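Local coordinates for xylanase and alpha-amylase inhibitor protein (Scadoxus multiflorus, PDB 3MU7) that inhibits xylanases and alpha-amylases and is built on the TIM-barrel scaffold of glycosyl hydrolase family 18, at residues 215-220 / 249-254; 177-182 / 211-216; 58-63 / 114-119; 32-37 / 75-80; 157-162 / 182-187. All blocks are in the same frame, centred on the assembly; numbering follows the deposited sequence.

The five contacts sample one TIM barrel. Contacts 1 and 2 pair neighbouring parallel strands, share Leu215 and Gly216 of strand 213-218, and have centres about 8 Å apart. Contact 5 follows strand 176-180 outward into its loop: it shares Tyr182 with contact 2, lies about 11 Å from it between centres, and alternates with it along the chain. Contacts 3 and 4 come earlier and also interleave. Contact 4 belongs to the same sheet and meets contact 1 through Phe34, Pro77 and Trp254, whereas contact 3 lies on the outer side, touching contact 4 through Ile60 and Ile32, about 33 Å from contact 5 between centres. Together they join barrel wall, outer helix and rim loops.

Contact 1: residues 215-220 / 249-254; sequences LGFPAH and GGIMLW
Phe217 lies beside Ile251, whose methyl CG2 meets the edge of the ring near its plane, 4.3 Å from CE1. The CB of Phe217 rests against CD2 of Leu253, also at 4.3 Å. Leu253 has CG anti to its carbonyl carbon (chi1 -68°), and CD2 thereby approaches the carbonyl O of Phe217 as well. On the face of the sheet carrying Met252 and Trp254, the methionine chain bends at chi2 and chi3 and brings its CE to 3.9 Å from the CA of Gly216. A side chain on Gly216 would run into that methyl, so glycine suits the place. Five backbone hydrogen bonds tie the segments in register, Leu215 facing Ile251 and Pro218 facing Trp254. Gly250 O takes Leu215 N, on a backbone turn that suits a residue without a side chain. The bond from Met252 N to Leu215 O measures 2.8 Å, its donor standing 49° out of the carbonyl plane. Phe217 is gripped twice, its N reaching Met252 O at 2.9 Å and its O taking Trp254 N at 3.0 Å. Ala219 N closes the series on Trp254 O at 2.9 Å, just where the first strand gives way to a turn. Helix 231-242 covers the side of Leu215 and Phe217 through Val238 and Val234, and Ile268 of helix 264-269 packs on Ile251. The ring of Trp254 meets Tyr8. Strands 213-218 and 248-254, linked through helix 231-242, form a parallel beta-alpha-beta crossover of the TIM barrel, the fold of family 18.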
# COMPACT_ATOMS: atom_id res chain seq x y z
N LEU A 215 -4.26 -9.96 1.77
CA LEU A 215 -4.76 -10.26 0.43
C LEU A 215 -5.38 -9.02 -0.17
O LEU A 215 -6.34 -8.48 0.38
CB LEU A 215 -5.77 -11.40 0.43
CG LEU A 215 -5.28 -12.76 0.93
CD1 LEU A 215 -5.68 -12.98 2.38
CD2 LEU A 215 -5.86 -13.85 0.05
N GLY A 216 -4.83 -8.56 -1.28
CA GLY A 216 -5.35 -7.40 -2.00
C GLY A 216 -6.39 -7.78 -3.02
O GLY A 216 -6.16 -8.65 -3.88
N PHE A 217 -7.54 -7.12 -2.93
CA PHE A 217 -8.67 -7.36 -3.83
C PHE A 217 -9.21 -6.05 -4.40
O PHE A 217 -9.14 -5.02 -3.74
CB PHE A 217 -9.82 -8.05 -3.10
CG PHE A 217 -9.53 -9.46 -2.73
CD1 PHE A 217 -9.29 -9.81 -1.41
CD2 PHE A 217 -9.52 -10.46 -3.69
CE1 PHE A 217 -9.03 -11.14 -1.06
CE2 PHE A 217 -9.25 -11.80 -3.35
CZ PHE A 217 -9.01 -12.13 -2.03
N PRO A 218 -9.81 -6.10 -5.61
CA PRO A 218 -10.52 -4.92 -6.12
C PRO A 218 -11.82 -4.71 -5.37
O PRO A 218 -12.51 -5.67 -5.03
CB PRO A 218 -10.82 -5.28 -7.58
CG PRO A 218 -10.04 -6.52 -7.88
CD PRO A 218 -9.81 -7.21 -6.58
N ALA A 219 -12.18 -3.45 -5.13
CA ALA A 219 -13.38 -3.13 -4.37
C ALA A 219 -14.66 -3.14 -5.21
O ALA A 219 -15.76 -3.10 -4.66
CB ALA A 219 -13.22 -1.79 -3.65
N HIS A 220 -14.51 -3.22 -6.53
CA HIS A 220 -15.63 -3.14 -7.47
C HIS A 220 -15.14 -3.75 -8.78
O HIS A 220 -13.95 -3.67 -9.07
CB HIS A 220 -15.99 -1.66 -7.69
CG HIS A 220 -17.24 -1.44 -8.49
ND1 HIS A 220 -17.27 -1.52 -9.87
CD2 HIS A 220 -18.49 -1.08 -8.11
CE1 HIS A 220 -18.49 -1.25 -10.30
NE2 HIS A 220 -19.25 -0.98 -9.25
N GLY A 249 -2.66 -11.09 7.68
CA GLY A 249 -2.77 -9.72 8.17
C GLY A 249 -4.17 -9.14 8.04
O GLY A 249 -4.57 -8.28 8.83
N GLY A 250 -4.92 -9.62 7.06
CA GLY A 250 -6.21 -9.03 6.70
C GLY A 250 -6.29 -8.88 5.20
O GLY A 250 -5.67 -9.66 4.45
N ILE A 251 -7.07 -7.90 4.74
CA ILE A 251 -7.17 -7.62 3.31
C ILE A 251 -6.77 -6.19 3.00
O ILE A 251 -6.80 -5.31 3.86
CB ILE A 251 -8.58 -7.92 2.72
CG1 ILE A 251 -9.64 -7.00 3.33
CG2 ILE A 251 -8.93 -9.41 2.87
CD1 ILE A 251 -11.00 -7.08 2.64
N MET A 252 -6.37 -5.99 1.75
CA MET A 252 -6.16 -4.67 1.19
C MET A 252 -7.18 -4.47 0.08
O MET A 252 -7.52 -5.43 -0.63
CB MET A 252 -4.72 -4.54 0.68
CG MET A 252 -4.40 -3.23 -0.05
SD MET A 252 -4.82 -3.23 -1.81
CE MET A 252 -3.41 -4.10 -2.49
N LEU A 253 -7.69 -3.25 -0.06
CA LEU A 253 -8.66 -2.94 -1.10
C LEU A 253 -8.16 -1.87 -2.05
O LEU A 253 -7.70 -0.79 -1.64
CB LEU A 253 -10.00 -2.52 -0.49
CG LEU A 253 -10.77 -3.62 0.23
CD1 LEU A 253 -11.98 -3.04 0.94
CD2 LEU A 253 -11.19 -4.73 -0.73
N TRP A 254 -8.30 -2.17 -3.33
CA TRP A 254 -8.05 -1.22 -4.40
C TRP A 254 -9.44 -0.82 -4.92
O TRP A 254 -10.07 -1.57 -5.61
CB TRP A 254 -7.26 -1.91 -5.54
CG TRP A 254 -6.98 -0.89 -6.64
CD1 TRP A 254 -7.66 -0.70 -7.78
CD2 TRP A 254 -5.95 0.09 -6.62
NE1 TRP A 254 -7.11 0.35 -8.49
CE2 TRP A 254 -6.05 0.86 -7.79
CE3 TRP A 254 -4.92 0.36 -5.74
CZ2 TRP A 254 -5.17 1.91 -8.07
CZ3 TRP A 254 -4.08 1.39 -5.99
CH2 TRP A 254 -4.19 2.15 -7.17

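Contact 2: residues 177-182 / 211-216; sequences IWVQFY and DKVFLG
Ile177 opens the pairing with two backbone bonds, its N donating to Lys212 O and its O accepting from Phe214 N at 2.8 Å. Strands 176-180 and 213-218 are parallel neighbours in the TIM barrel, joined by a beta-alpha-beta crossover through helix 195-207. CG1 of Ile177 lies alongside CG1 of Val213, 4.0 Å away, under Trp204 of that helix. Trp178 is on the other face, its chi1 nearly eclipsed at 9°; its indole drives an edge onto the ring of Phe214 in a T-shaped pair, planes at 70°, with Trp178 CE3 over one face, 3.6 Å from Phe214 CD1. Its NE1 is held by Asp122. Val179 N donates to Phe214 O, Val179 O accepts from Gly216 N at 2.7 Å through a bent bond, and its CG2 also touches CG1 of Val213. Gln180 sends NE2 to Ala155 O and Glu126 OE1. Phe181, the centre of an inverse gamma turn, gives its N to Gly216 O and crosses Leu215 obliquely, Phe181 CE2 3.7 Å from Leu215 CD2. Gly216 leaves room here: a CB would collide with Val179 O. At Tyr182 the ring edge meets the same glycine carbonyl, with CD2 3.3 Å from Gly216 O.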
# COMPACT_ATOMS: atom_id res chain seq x y z
N ILE A 177 3.08 -6.91 3.79
CA ILE A 177 2.90 -6.83 2.35
C ILE A 177 1.44 -7.07 2.03
O ILE A 177 0.76 -7.82 2.74
CB ILE A 177 3.81 -7.80 1.58
CG1 ILE A 177 3.33 -9.24 1.71
CG2 ILE A 177 5.28 -7.61 1.98
CD1 ILE A 177 4.11 -10.20 0.86
N TRP A 178 0.94 -6.40 1.01
CA TRP A 178 -0.39 -6.68 0.47
C TRP A 178 -0.18 -7.12 -0.96
O TRP A 178 0.31 -6.36 -1.81
CB TRP A 178 -1.36 -5.48 0.53
CG TRP A 178 -0.71 -4.20 0.94
CD1 TRP A 178 -0.01 -3.35 0.14
CD2 TRP A 178 -0.69 -3.64 2.26
NE1 TRP A 178 0.46 -2.29 0.89
CE2 TRP A 178 0.05 -2.44 2.19
CE3 TRP A 178 -1.22 -4.03 3.50
CZ2 TRP A 178 0.27 -1.63 3.31
CZ3 TRP A 178 -0.99 -3.23 4.61
CH2 TRP A 178 -0.26 -2.04 4.51
N VAL A 179 -0.52 -8.38 -1.22
CA VAL A 179 -0.34 -8.97 -2.53
C VAL A 179 -1.53 -8.61 -3.41
O VAL A 179 -2.68 -8.76 -2.98
CB VAL A 179 -0.19 -10.50 -2.42
CG1 VAL A 179 0.01 -11.12 -3.78
CG2 VAL A 179 0.96 -10.87 -1.48
N GLN A 180 -1.26 -8.14 -4.62
CA GLN A 180 -2.33 -7.78 -5.55
C GLN A 180 -2.90 -9.02 -6.22
O GLN A 180 -2.37 -9.48 -7.23
CB GLN A 180 -1.82 -6.81 -6.61
CG GLN A 180 -1.23 -5.53 -6.07
CD GLN A 180 -0.71 -4.68 -7.20
OE1 GLN A 180 -1.46 -4.30 -8.10
NE2 GLN A 180 0.58 -4.38 -7.18
N PHE A 181 -3.96 -9.57 -5.64
CA PHE A 181 -4.65 -10.70 -6.27
C PHE A 181 -5.67 -10.20 -7.29
O PHE A 181 -6.86 -10.46 -7.19
CB PHE A 181 -5.27 -11.61 -5.20
CG PHE A 181 -4.25 -12.29 -4.32
CD1 PHE A 181 -3.45 -13.30 -4.82
CD2 PHE A 181 -4.11 -11.92 -2.99
CE1 PHE A 181 -2.51 -13.93 -4.01
CE2 PHE A 181 -3.19 -12.55 -2.18
CZ PHE A 181 -2.39 -13.56 -2.68
N TYR A 182 -5.17 -9.45 -8.26
CA TYR A 182 -6.01 -8.92 -9.33
C TYR A 182 -5.12 -8.49 -10.48
O TYR A 182 -3.89 -8.47 -10.35
CB TYR A 182 -6.92 -7.77 -8.84
CG TYR A 182 -6.23 -6.69 -8.04
CD1 TYR A 182 -5.75 -5.55 -8.67
CD2 TYR A 182 -6.07 -6.79 -6.66
CE1 TYR A 182 -5.13 -4.54 -7.95
CE2 TYR A 182 -5.45 -5.79 -5.93
CZ TYR A 182 -4.98 -4.67 -6.58
OH TYR A 182 -4.36 -3.68 -5.85
N ASP A 211 6.09 -10.38 8.56
CA ASP A 211 5.21 -10.79 9.66
C ASP A 211 3.74 -10.84 9.25
O ASP A 211 2.97 -11.59 9.84
CB ASP A 211 5.37 -9.86 10.86
CG ASP A 211 6.71 -10.01 11.57
OD1 ASP A 211 7.37 -11.05 11.42
OD2 ASP A 211 7.09 -9.05 12.28
N LYS A 212 3.34 -10.05 8.26
CA LYS A 212 1.93 -9.93 7.88
C LYS A 212 1.76 -9.89 6.36
O LYS A 212 2.30 -9.04 5.71
CB LYS A 212 1.35 -8.66 8.48
CG LYS A 212 1.26 -8.64 10.04
CD LYS A 212 0.42 -9.80 10.61
CE LYS A 212 0.76 -10.13 12.10
NZ LYS A 212 -0.38 -10.51 12.89
N VAL A 213 0.98 -10.83 5.86
CA VAL A 213 0.60 -10.85 4.46
C VAL A 213 -0.90 -10.57 4.39
O VAL A 213 -1.72 -11.26 5.00
CB VAL A 213 0.94 -12.20 3.77
CG1 VAL A 213 0.61 -12.13 2.28
CG2 VAL A 213 2.41 -12.57 3.97
N PHE A 214 -1.24 -9.52 3.64
CA PHE A 214 -2.62 -9.15 3.39
C PHE A 214 -3.00 -9.57 1.97
O PHE A 214 -2.17 -9.50 1.05
CB PHE A 214 -2.79 -7.63 3.48
CG PHE A 214 -2.68 -7.05 4.87
CD1 PHE A 214 -1.47 -7.00 5.55
CD2 PHE A 214 -3.80 -6.48 5.47
CE1 PHE A 214 -1.39 -6.43 6.82
CE2 PHE A 214 -3.72 -5.90 6.74
CZ PHE A 214 -2.52 -5.88 7.41
N LEU A 215 -4.26 -9.96 1.77
CA LEU A 215 -4.76 -10.26 0.43
C LEU A 215 -5.38 -9.02 -0.17
O LEU A 215 -6.34 -8.48 0.38
CB LEU A 215 -5.77 -11.40 0.43
CG LEU A 215 -5.28 -12.76 0.93
CD1 LEU A 215 -5.68 -12.98 2.38
CD2 LEU A 215 -5.86 -13.85 0.05
N GLY A 216 -4.83 -8.56 -1.28
CA GLY A 216 -5.35 -7.40 -2.00
C GLY A 216 -6.39 -7.78 -3.02
O GLY A 216 -6.16 -8.65 -3.88

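Contact 3: residues 58-63 / 114-119; sequences PQIKHC and GNAVLD
Helical residues 58-63 run past the irregular segment 114-119, nearest at Lys61 and Ala116, whose CA atoms are 6.6 Å apart. Across that gap the apolar touch is made by Ile60. Its CG1 is anti to the carbonyl carbon (chi1 -69°) and CG2 anti to the backbone N, and both branches face the loop. CG2 and CD1 of Ile60 each touch both Ala116 CB and Leu118 CD2: CD1 is 3.9 Å from Ala116 CB, and CG2 is 3.9 Å from Leu118 CD2. Ile60 and Leu118 cross at about a right angle, while Ala116 makes its contact with CB. At the exposed border Lys61 runs out fully extended and passes its CE 4.2 Å from Ala116 N, on the way to a salt bridge between NZ and Glu57 OE2. Glu57 also takes a weak hydrogen bond from Asn115 N, so this one carboxylate links both segments. An alanine in place of Ile60 would probably open a gap beside Ala116 and Leu118 and leave the loop less firmly seated on the helix. Phe113 of the preceding loop and Leu18 of helix 18-23 also pack on Ile60, and Cys63 is tied to Cys22 of that helix by a disulfide. Leu118 packs on Val70 and Leu72 of strand 69-76, while Asp119 bonds to Gln64 and Val70. The contact therefore fits helix 56-65 against the loop that enters strand 120-125.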
# COMPACT_ATOMS: atom_id res chain seq x y z
N PRO A 58 -4.13 18.32 7.90
CA PRO A 58 -5.06 18.07 9.01
C PRO A 58 -5.83 16.77 8.87
O PRO A 58 -6.25 16.19 9.87
CB PRO A 58 -6.01 19.28 8.95
CG PRO A 58 -5.92 19.77 7.56
CD PRO A 58 -4.50 19.54 7.15
N GLN A 59 -6.02 16.32 7.63
CA GLN A 59 -6.75 15.08 7.39
C GLN A 59 -5.94 13.86 7.82
O GLN A 59 -6.49 12.92 8.41
CB GLN A 59 -7.13 14.97 5.92
CG GLN A 59 -7.94 16.14 5.39
CD GLN A 59 -8.56 15.78 4.06
OE1 GLN A 59 -9.41 14.91 4.00
NE2 GLN A 59 -8.09 16.42 2.99
N ILE A 60 -4.64 13.89 7.55
CA ILE A 60 -3.72 12.85 8.01
C ILE A 60 -3.77 12.80 9.54
O ILE A 60 -3.90 11.72 10.14
CB ILE A 60 -2.28 13.14 7.54
CG1 ILE A 60 -2.16 12.95 6.02
CG2 ILE A 60 -1.29 12.23 8.25
CD1 ILE A 60 -0.98 13.69 5.40
N LYS A 61 -3.66 13.96 10.18
CA LYS A 61 -3.68 14.03 11.64
C LYS A 61 -5.00 13.52 12.20
O LYS A 61 -5.03 12.82 13.21
CB LYS A 61 -3.41 15.45 12.13
CG LYS A 61 -1.99 15.93 11.86
CD LYS A 61 -1.86 17.40 12.23
CE LYS A 61 -0.48 17.93 11.90
NZ LYS A 61 -0.37 19.38 12.28
N HIS A 62 -6.10 13.85 11.54
CA HIS A 62 -7.40 13.34 11.97
C HIS A 62 -7.43 11.81 11.90
O HIS A 62 -7.85 11.14 12.84
CB HIS A 62 -8.54 13.92 11.15
CG HIS A 62 -9.86 13.34 11.52
ND1 HIS A 62 -10.48 13.62 12.72
CD2 HIS A 62 -10.67 12.46 10.89
CE1 HIS A 62 -11.61 12.96 12.81
NE2 HIS A 62 -11.75 12.24 11.71
N CYS A 63 -6.98 11.25 10.77
CA CYS A 63 -6.86 9.80 10.61
C CYS A 63 -6.07 9.18 11.75
O CYS A 63 -6.50 8.20 12.36
CB CYS A 63 -6.19 9.48 9.28
SG CYS A 63 -7.25 9.77 7.85
N GLY A 114 2.79 19.25 4.58
CA GLY A 114 2.96 20.12 5.74
C GLY A 114 3.66 19.43 6.90
O GLY A 114 4.55 18.62 6.71
N ASN A 115 3.24 19.77 8.11
CA ASN A 115 3.87 19.26 9.32
C ASN A 115 3.38 17.89 9.79
O ASN A 115 3.76 17.42 10.86
CB ASN A 115 3.78 20.29 10.45
CG ASN A 115 4.55 21.55 10.13
OD1 ASN A 115 5.41 21.56 9.25
ND2 ASN A 115 4.25 22.63 10.85
N ALA A 116 2.53 17.25 8.99
CA ALA A 116 2.15 15.87 9.25
C ALA A 116 3.37 14.96 9.21
O ALA A 116 4.33 15.22 8.45
CB ALA A 116 1.13 15.40 8.24
N VAL A 117 3.35 13.93 10.04
CA VAL A 117 4.39 12.91 10.05
C VAL A 117 3.69 11.59 9.79
O VAL A 117 2.84 11.16 10.56
CB VAL A 117 5.15 12.87 11.40
CG1 VAL A 117 6.18 11.74 11.39
CG2 VAL A 117 5.84 14.21 11.67
N LEU A 118 4.05 10.96 8.68
CA LEU A 118 3.40 9.73 8.25
C LEU A 118 3.86 8.52 9.03
O LEU A 118 4.91 8.55 9.69
CB LEU A 118 3.63 9.51 6.75
CG LEU A 118 3.12 10.60 5.82
CD1 LEU A 118 3.27 10.11 4.39
CD2 LEU A 118 1.67 10.96 6.10
N ASP A 119 3.07 7.46 8.95
CA ASP A 119 3.36 6.22 9.66
C ASP A 119 4.22 5.24 8.89
O ASP A 119 4.55 4.18 9.41
CB ASP A 119 2.06 5.58 10.10
CG ASP A 119 1.28 6.47 11.03
OD1 ASP A 119 1.76 6.69 12.16
OD2 ASP A 119 0.23 6.99 10.61

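Contact 4: residues 32-37 / 75-80; sequences IGFLNT and GGPAGP
Phe34 offers one face of its ring to Gly76 and Pro77, just past the corner at Gly75. Its CG lies anti to the carbonyl carbon (chi1 -66°), setting the ring against Gly76. The CA of Gly76 stands 3.6 Å from the centroid of the Phe34 ring and 17° off its normal, a close CH-pi contact; Pro77 CD makes a second, at 4.0 Å to that centroid. Any side chain on Gly76 would strike the ring. Beside this, Gly75 N donates a nearly straight bond to Leu35 O at 2.9 Å, and Gly75 O receives the CA-H of Asn36. A water bridges the segments farther along, accepting from Asn36 ND2 at 2.8 Å and donating to Ala78 O at 2.6 Å. At the exposed end Thr37 OG1 lies 3.6 Å from Pro80 CG, and the CA-H of Thr37 is directed at Pro80 O.

Several features set these groups in place. The peptide bond before Phe34 is a non-proline cis bond within a barrel strand, as in other family 18 members, and His124 meets the phenyl ring edge-to-face. Asn36 and Thr37 form a classic beta bulge facing Ala45. Positive phi at Gly75 and Gly76 lets the chain turn away from its strand, while Tyr81 OH bonds to Gly76 O. Within the barrel, strand 29-37 pairs with parallel strand 69-76 and with short antiparallel strand 45-46; Leu35 packs outward on Leu92, Tyr95 and Leu96 of helix 86-101.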
# COMPACT_ATOMS: atom_id res chain seq x y z
N ILE A 32 -1.80 6.58 0.97
CA ILE A 32 -1.90 7.67 0.00
C ILE A 32 -1.03 7.36 -1.21
O ILE A 32 0.19 7.19 -1.06
CB ILE A 32 -1.46 9.01 0.62
CG1 ILE A 32 -2.33 9.38 1.83
CG2 ILE A 32 -1.51 10.12 -0.44
CD1 ILE A 32 -1.72 10.47 2.69
N GLY A 33 -1.63 7.26 -2.39
CA GLY A 33 -0.87 7.02 -3.61
C GLY A 33 -1.02 8.19 -4.57
O GLY A 33 -2.12 8.70 -4.72
N PHE A 34 0.05 8.64 -5.24
CA PHE A 34 1.40 8.05 -5.24
C PHE A 34 2.45 9.13 -5.43
O PHE A 34 2.21 10.15 -6.09
CB PHE A 34 1.57 7.07 -6.41
CG PHE A 34 0.71 5.86 -6.30
CD1 PHE A 34 1.13 4.77 -5.55
CD2 PHE A 34 -0.55 5.83 -6.90
CE1 PHE A 34 0.31 3.66 -5.41
CE2 PHE A 34 -1.37 4.73 -6.76
CZ PHE A 34 -0.95 3.64 -6.01
N LEU A 35 3.64 8.90 -4.87
CA LEU A 35 4.83 9.60 -5.34
C LEU A 35 5.28 8.81 -6.57
O LEU A 35 6.00 7.81 -6.46
CB LEU A 35 5.92 9.63 -4.27
CG LEU A 35 7.08 10.57 -4.60
CD1 LEU A 35 6.74 12.01 -4.23
CD2 LEU A 35 8.37 10.14 -3.90
N ASN A 36 4.80 9.24 -7.73
CA ASN A 36 4.96 8.47 -8.96
C ASN A 36 6.08 8.97 -9.87
O ASN A 36 6.26 8.44 -10.98
CB ASN A 36 3.64 8.44 -9.73
CG ASN A 36 3.37 9.73 -10.46
OD1 ASN A 36 3.80 10.80 -10.03
ND2 ASN A 36 2.67 9.63 -11.59
N THR A 37 6.82 9.97 -9.41
CA THR A 37 7.89 10.58 -10.18
C THR A 37 9.11 10.71 -9.30
O THR A 37 9.06 11.36 -8.26
CB THR A 37 7.47 11.97 -10.68
OG1 THR A 37 6.24 11.86 -11.41
CG2 THR A 37 8.54 12.58 -11.57
N GLY A 75 5.83 4.94 -6.25
CA GLY A 75 5.70 4.25 -7.54
C GLY A 75 4.26 4.36 -8.02
O GLY A 75 3.83 5.40 -8.30
N GLY A 76 3.54 3.26 -8.04
CA GLY A 76 2.17 3.20 -8.49
C GLY A 76 2.01 2.40 -9.78
O GLY A 76 2.98 1.92 -10.33
N PRO A 77 0.77 2.27 -10.25
CA PRO A 77 0.50 1.41 -11.40
C PRO A 77 1.34 1.77 -12.62
O PRO A 77 1.76 0.88 -13.36
CB PRO A 77 -0.99 1.64 -11.66
CG PRO A 77 -1.54 2.01 -10.34
CD PRO A 77 -0.47 2.78 -9.64
N ALA A 78 1.58 3.07 -12.79
CA ALA A 78 2.44 3.56 -13.86
C ALA A 78 3.00 4.92 -13.45
O ALA A 78 2.58 5.51 -12.46
CB ALA A 78 1.66 3.66 -15.18
N GLY A 79 3.96 5.42 -14.22
CA GLY A 79 4.53 6.72 -13.94
C GLY A 79 6.01 6.74 -14.23
O GLY A 79 6.63 5.68 -14.33
N PRO A 80 6.58 7.94 -14.35
CA PRO A 80 7.99 8.09 -14.67
C PRO A 80 8.82 7.99 -13.40
O PRO A 80 9.37 8.98 -12.91
CB PRO A 80 8.05 9.50 -15.27
CG PRO A 80 6.99 10.24 -14.57
CD PRO A 80 5.91 9.25 -14.21
O HOH W 1 1.17 7.61 -12.80

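Contact 5: residues 157-162 / 182-187; sequences QCVYPD and YNNPQC
The disulfide between Cys158 and Cys187, SG to SG 2.0 Å, is the covalent tie between these two loops. Both sulfurs stand between backbone N and carbonyl carbon, and chi3 of 75° gives the bridge a right-handed twist. Apolar and van der Waals contacts gather round it. Asn184 lays its CB 3.6 Å from Cys158 SG, and Val159 CG2 is 3.7 Å from Cys187 SG. Val159 CG2 also presses on the Gln186 amide, 3.4 Å from Gln186 NE2, the two side chains crossing at about a right angle. A hydrogen bond internal to 182-187 positions that amide: Gln186 NE2 donates to Asn184 OD1 at 2.9 Å, straight at 172° and in the Gln186 amide plane, which also helps to fix the asparagine amide. Water completes the join. One molecule accepts from Cys158 N at 3.1 Å and Asn184 ND2 at 3.2 Å and can also donate to Tyr182 O; a second is 2.7 Å from Gln157 OE1 and also close to Asn183 O. An alanine at Asn184 would probably leave Gln186 NE2 without its acceptor and the first water short of one donor, and let the glutamine amide turn. The loops follow strands 151-154 and 176-180, neighbours in the sheet, and helix 195-207 backs them: Trp204 NE1 bonds to Cys158 O, its ring meets Tyr160 edge-to-face, and Ala200 packs on Cys187.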
# COMPACT_ATOMS: atom_id res chain seq x y z
N GLN A 157 2.84 -7.82 -7.15
CA GLN A 157 1.89 -8.59 -7.93
C GLN A 157 1.85 -10.03 -7.40
O GLN A 157 2.65 -10.40 -6.54
CB GLN A 157 2.25 -8.53 -9.41
CG GLN A 157 2.02 -7.17 -10.02
CD GLN A 157 2.39 -7.15 -11.48
OE1 GLN A 157 1.55 -7.42 -12.35
NE2 GLN A 157 3.64 -6.81 -11.77
N CYS A 158 0.91 -10.84 -7.88
CA CYS A 158 0.63 -12.10 -7.19
C CYS A 158 1.43 -13.34 -7.61
O CYS A 158 1.23 -14.41 -7.04
CB CYS A 158 -0.87 -12.41 -7.12
SG CYS A 158 -1.80 -12.44 -8.66
N VAL A 159 2.33 -13.20 -8.57
CA VAL A 159 3.20 -14.33 -8.92
C VAL A 159 4.45 -14.27 -8.04
O VAL A 159 5.19 -13.29 -8.06
CB VAL A 159 3.59 -14.36 -10.41
CG1 VAL A 159 4.37 -15.63 -10.71
CG2 VAL A 159 2.36 -14.30 -11.30
N TYR A 160 4.66 -15.33 -7.27
CA TYR A 160 5.79 -15.40 -6.36
C TYR A 160 7.01 -16.05 -7.05
O TYR A 160 6.88 -17.12 -7.63
CB TYR A 160 5.43 -16.22 -5.11
CG TYR A 160 6.52 -16.13 -4.08
CD1 TYR A 160 6.49 -15.14 -3.10
CD2 TYR A 160 7.61 -16.99 -4.12
CE1 TYR A 160 7.52 -15.03 -2.18
CE2 TYR A 160 8.64 -16.89 -3.21
CZ TYR A 160 8.59 -15.90 -2.24
OH TYR A 160 9.60 -15.79 -1.32
N PRO A 161 8.21 -15.44 -6.95
CA PRO A 161 8.55 -14.16 -6.32
C PRO A 161 8.31 -13.01 -7.30
O PRO A 161 8.42 -13.19 -8.51
CB PRO A 161 10.04 -14.30 -6.02
CG PRO A 161 10.55 -15.21 -7.10
CD PRO A 161 9.42 -16.15 -7.43
N ASP A 162 7.99 -11.84 -6.76
CA ASP A 162 7.67 -10.70 -7.59
C ASP A 162 8.89 -10.19 -8.37
O ASP A 162 9.96 -10.05 -7.80
CB ASP A 162 7.08 -9.59 -6.72
CG ASP A 162 6.62 -8.41 -7.53
OD1 ASP A 162 7.40 -7.46 -7.67
OD2 ASP A 162 5.49 -8.48 -8.06
N TYR A 182 -5.17 -9.45 -8.26
CA TYR A 182 -6.01 -8.92 -9.33
C TYR A 182 -5.12 -8.49 -10.48
O TYR A 182 -3.89 -8.47 -10.35
CB TYR A 182 -6.92 -7.77 -8.84
CG TYR A 182 -6.23 -6.69 -8.04
CD1 TYR A 182 -5.75 -5.55 -8.67
CD2 TYR A 182 -6.07 -6.79 -6.66
CE1 TYR A 182 -5.13 -4.54 -7.95
CE2 TYR A 182 -5.45 -5.79 -5.93
CZ TYR A 182 -4.98 -4.67 -6.58
OH TYR A 182 -4.36 -3.68 -5.85
N ASN A 183 -5.74 -8.16 -11.62
CA ASN A 183 -5.01 -7.89 -12.87
C ASN A 183 -3.96 -8.96 -13.18
O ASN A 183 -2.86 -8.64 -13.62
CB ASN A 183 -4.35 -6.51 -12.83
CG ASN A 183 -5.35 -5.40 -12.71
OD1 ASN A 183 -6.42 -5.45 -13.32
ND2 ASN A 183 -5.02 -4.39 -11.91
N ASN A 184 -4.31 -10.21 -12.92
CA ASN A 184 -3.38 -11.32 -13.07
C ASN A 184 -4.16 -12.63 -12.90
O ASN A 184 -4.13 -13.22 -11.83
CB ASN A 184 -2.30 -11.21 -11.99
CG ASN A 184 -0.93 -11.59 -12.48
OD1 ASN A 184 -0.78 -12.35 -13.44
ND2 ASN A 184 0.10 -11.05 -11.82
N PRO A 185 -4.89 -13.06 -13.95
CA PRO A 185 -5.78 -14.23 -13.81
C PRO A 185 -5.09 -15.50 -13.28
O PRO A 185 -5.73 -16.30 -12.59
CB PRO A 185 -6.31 -14.44 -15.23
CG PRO A 185 -6.33 -13.06 -15.80
CD PRO A 185 -5.08 -12.40 -15.26
N GLN A 186 -3.81 -15.67 -13.57
CA GLN A 186 -3.07 -16.85 -13.14
C GLN A 186 -2.96 -17.01 -11.62
O GLN A 186 -2.72 -18.12 -11.14
CB GLN A 186 -1.68 -16.88 -13.77
CG GLN A 186 -0.73 -15.81 -13.26
CD GLN A 186 0.51 -15.70 -14.11
OE1 GLN A 186 1.10 -16.71 -14.49
NE2 GLN A 186 0.91 -14.48 -14.42
N CYS A 187 -3.12 -15.92 -10.87
CA CYS A 187 -3.01 -15.98 -9.40
C CYS A 187 -4.15 -15.28 -8.67
O CYS A 187 -4.05 -15.04 -7.47
CB CYS A 187 -1.63 -15.48 -8.92
SG CYS A 187 -1.00 -13.98 -9.70
O HOH W 2 -1.10 -7.24 -11.76
O HOH W 3 -0.89 -9.05 -9.58